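Local coordinates for long form salivary protein D7L1 (Aedes aegypti, PDB 3DXL) that binds and sequesters biogenic amines and leukotrienes of the vertebrate host, and so modulates blood feeding by the female mosquito, at residues Q170-C173 with Q174-Y178. Sequence-based numbering, arbitrary orientation.
Sequences QQLC and QIRQY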
ATOM      1  N   GLN A 170      -8.284  22.774  13.852  1.00 12.66           N
ATOM      2  CA  GLN A 170      -8.570  23.906  12.961  1.00 13.54           C
ATOM      3  C   GLN A 170      -7.586  24.030  11.800  1.00 12.58           C
ATOM      4  O   GLN A 170      -7.932  24.563  10.753  1.00 12.86           O
ATOM      5  CB  GLN A 170      -8.619  25.218  13.765  1.00 13.80           C
ATOM      6  CG  GLN A 170      -7.297  25.593  14.445  1.00 16.08           C
ATOM      7  CD  GLN A 170      -7.403  26.811  15.353  1.00 17.15           C
ATOM      8  OE1 GLN A 170      -7.908  27.856  14.950  1.00 21.05           O
ATOM      9  NE2 GLN A 170      -6.913  26.682  16.580  1.00 19.54           N
ATOM     10  N   GLN A 171      -6.367  23.527  11.978  1.00 11.62           N
ATOM     11  CA  GLN A 171      -5.365  23.610  10.922  1.00 11.54           C
ATOM     12  C   GLN A 171      -5.739  22.810   9.681  1.00 10.89           C
ATOM     13  O   GLN A 171      -5.219  23.071   8.602  1.00 10.43           O
ATOM     14  CB  GLN A 171      -3.994  23.186  11.436  1.00 11.84           C
ATOM     15  CG  GLN A 171      -3.422  24.113  12.498  1.00 13.49           C
ATOM     16  CD  GLN A 171      -1.998  23.753  12.851  1.00 15.91           C
ATOM     17  OE1 GLN A 171      -1.135  23.636  11.981  1.00 15.35           O
ATOM     18  NE2 GLN A 171      -1.741  23.574  14.135  1.00 17.05           N
ATOM     19  N   LEU A 172      -6.647  21.847   9.833  1.00 10.48           N
ATOM     20  CA  LEU A 172      -7.060  21.042   8.687  1.00 10.72           C
ATOM     21  C   LEU A 172      -7.717  21.896   7.601  1.00 11.14           C
ATOM     22  O   LEU A 172      -7.672  21.533   6.434  1.00 11.49           O
ATOM     23  CB  LEU A 172      -7.976  19.900   9.118  1.00 10.66           C
ATOM     24  CG  LEU A 172      -7.307  18.807   9.956  1.00 11.00           C
ATOM     25  CD1 LEU A 172      -8.317  17.706  10.229  1.00 12.33           C
ATOM     26  CD2 LEU A 172      -6.064  18.236   9.265  1.00 12.12           C
ATOM     27  N   CYS A 173      -8.318  23.024   7.983  1.00 12.38           N
ATOM     28  CA  CYS A 173      -8.901  23.947   7.010  1.00 13.90           C
ATOM     29  C   CYS A 173      -7.879  24.358   5.961  1.00 13.57           C
ATOM     30  O   CYS A 173      -8.181  24.366   4.767  1.00 15.86           O
ATOM     31  CB  CYS A 173      -9.458  25.186   7.712  1.00 14.82           C
ATOM     32  SG  CYS A 173     -10.915  24.848   8.703  1.00 18.62           S
ATOM     33  N   GLN A 174      -6.675  24.695   6.407  1.00 12.60           N
ATOM     34  CA  GLN A 174      -5.607  25.115   5.509  1.00 12.70           C
ATOM     35  C   GLN A 174      -4.930  23.905   4.858  1.00 11.49           C
ATOM     36  O   GLN A 174      -4.613  23.936   3.664  1.00 11.36           O
ATOM     37  CB  GLN A 174      -4.582  25.961   6.268  1.00 14.04           C
ATOM     38  CG  GLN A 174      -5.116  27.313   6.769  1.00 17.33           C
ATOM     39  CD  GLN A 174      -5.831  27.215   8.109  1.00 21.51           C
ATOM     40  OE1 GLN A 174      -5.301  26.655   9.073  1.00 23.70           O
ATOM     41  NE2 GLN A 174      -7.040  27.761   8.176  1.00 23.33           N
ATOM     42  N   ILE A 175      -4.709  22.847   5.641  1.00 10.69           N
ATOM     43  CA  ILE A 175      -4.012  21.667   5.152  1.00 10.49           C
ATOM     44  C   ILE A 175      -4.756  21.033   3.970  1.00  9.95           C
ATOM     45  O   ILE A 175      -4.144  20.685   2.947  1.00  9.88           O
ATOM     46  CB  ILE A 175      -3.775  20.671   6.310  1.00 10.69           C
ATOM     47  CG1 ILE A 175      -2.689  21.221   7.237  1.00 10.85           C
ATOM     48  CG2 ILE A 175      -3.382  19.284   5.783  1.00 11.14           C
ATOM     49  CD1 ILE A 175      -2.610  20.543   8.585  1.00 12.50           C
ATOM     50  N   ARG A 176      -6.076  20.941   4.079  1.00  9.97           N
ATOM     51  CA  ARG A 176      -6.885  20.299   3.047  1.00 11.07           C
ATOM     52  C   ARG A 176      -6.994  21.155   1.793  1.00 11.96           C
ATOM     53  O   ARG A 176      -7.400  20.661   0.742  1.00 12.68           O
ATOM     54  CB  ARG A 176      -8.276  19.957   3.567  1.00 11.19           C
ATOM     55  CG  ARG A 176      -8.292  18.841   4.590  1.00 11.13           C
ATOM     56  CD  ARG A 176      -9.711  18.451   4.890  1.00 14.46           C
ATOM     57  NE  ARG A 176      -9.786  17.358   5.857  1.00 14.95           N
ATOM     58  CZ  ARG A 176     -10.921  16.807   6.272  1.00 17.70           C
ATOM     59  NH1 ARG A 176     -12.088  17.236   5.802  1.00 19.37           N
ATOM     60  NH2 ARG A 176     -10.889  15.818   7.157  1.00 18.52           N
ATOM     61  N   GLN A 177      -6.627  22.429   1.914  1.00 11.96           N
ATOM     62  CA  GLN A 177      -6.581  23.341   0.764  1.00 12.96           C
ATOM     63  C   GLN A 177      -5.164  23.482   0.197  1.00 12.08           C
ATOM     64  O   GLN A 177      -4.851  24.439  -0.525  1.00 12.22           O
ATOM     65  CB  GLN A 177      -7.179  24.705   1.128  1.00 13.86           C
ATOM     66  CG  GLN A 177      -8.661  24.646   1.483  1.00 16.69           C
ATOM     67  CD  GLN A 177      -9.231  26.003   1.824  1.00 17.44           C
ATOM     68  OE1 GLN A 177      -9.546  26.799   0.939  1.00 22.23           O
ATOM     69  NE2 GLN A 177      -9.361  26.277   3.114  1.00 20.88           N
ATOM     70  N   TYR A 178      -4.311  22.514   0.522  1.00 10.81           N
ATOM     71  CA  TYR A 178      -2.949  22.432  -0.037  1.00 10.79           C
ATOM     72  C   TYR A 178      -2.011  23.554   0.409  1.00 10.96           C
ATOM     73  O   TYR A 178      -1.043  23.863  -0.273  1.00 11.72           O
ATOM     74  CB  TYR A 178      -2.965  22.293  -1.573  1.00 11.19           C
ATOM     75  CG  TYR A 178      -3.462  20.938  -2.031  1.00  9.89           C
ATOM     76  CD1 TYR A 178      -2.612  19.828  -2.043  1.00 10.68           C
ATOM     77  CD2 TYR A 178      -4.779  20.760  -2.432  1.00 10.89           C
ATOM     78  CE1 TYR A 178      -3.061  18.582  -2.448  1.00 10.73           C
ATOM     79  CE2 TYR A 178      -5.249  19.511  -2.838  1.00 11.17           C
ATOM     80  CZ  TYR A 178      -4.372  18.422  -2.854  1.00 10.34           C
ATOM     81  OH  TYR A 178      -4.792  17.164  -3.258  1.00 10.85           O
TER
HETATM   82  O   HOH W   1      -9.131  27.025  10.620  1.00 42.10           O
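The extended side chain of Gln-177 reaches back along the preceding turn, CG beside its own backbone N (chi1 -64°), and NE2 donates to Cys-173 O at 2.8 Å. The N-H points almost straight at the oxygen (164°), which lies close to the amide plane of Gln-177 but is approached from above its own carbonyl plane. The same NE2 has a weak second bond to Gln-303 O.

Backbone bonds close the short helix 172-175. Ile-175 N donates to Gln-171 O at 3.0 Å, and Arg-176 N to Leu-172 O at 2.9 Å. A Schellman motif, with Tyr-178 at positive phi, ends the helix.

A water joins Gln-170 O to Gln-174 NE2. The Gln-174 chain bends at chi2 (85°), which lays its amide beside Cys-173, with NE2 3.6 Å from Cys-173 CB.

The apolar contact is between branch ends: Leu-172 CD2 meets Ile-175 CD1 at 4.2 Å. The extended Arg-176 chain passes Leu-172 O and carries its guanidinium to Glu-158 in a salt bridge.

Arg-176 and Glu-158 both bind noradrenaline. The Cys-173 to Cys-301 disulfide and the salt bridge probably hold this turn beside the amine pocket, where Arg-176 O hydrogen-bonds the amine of a bound TRS molecule.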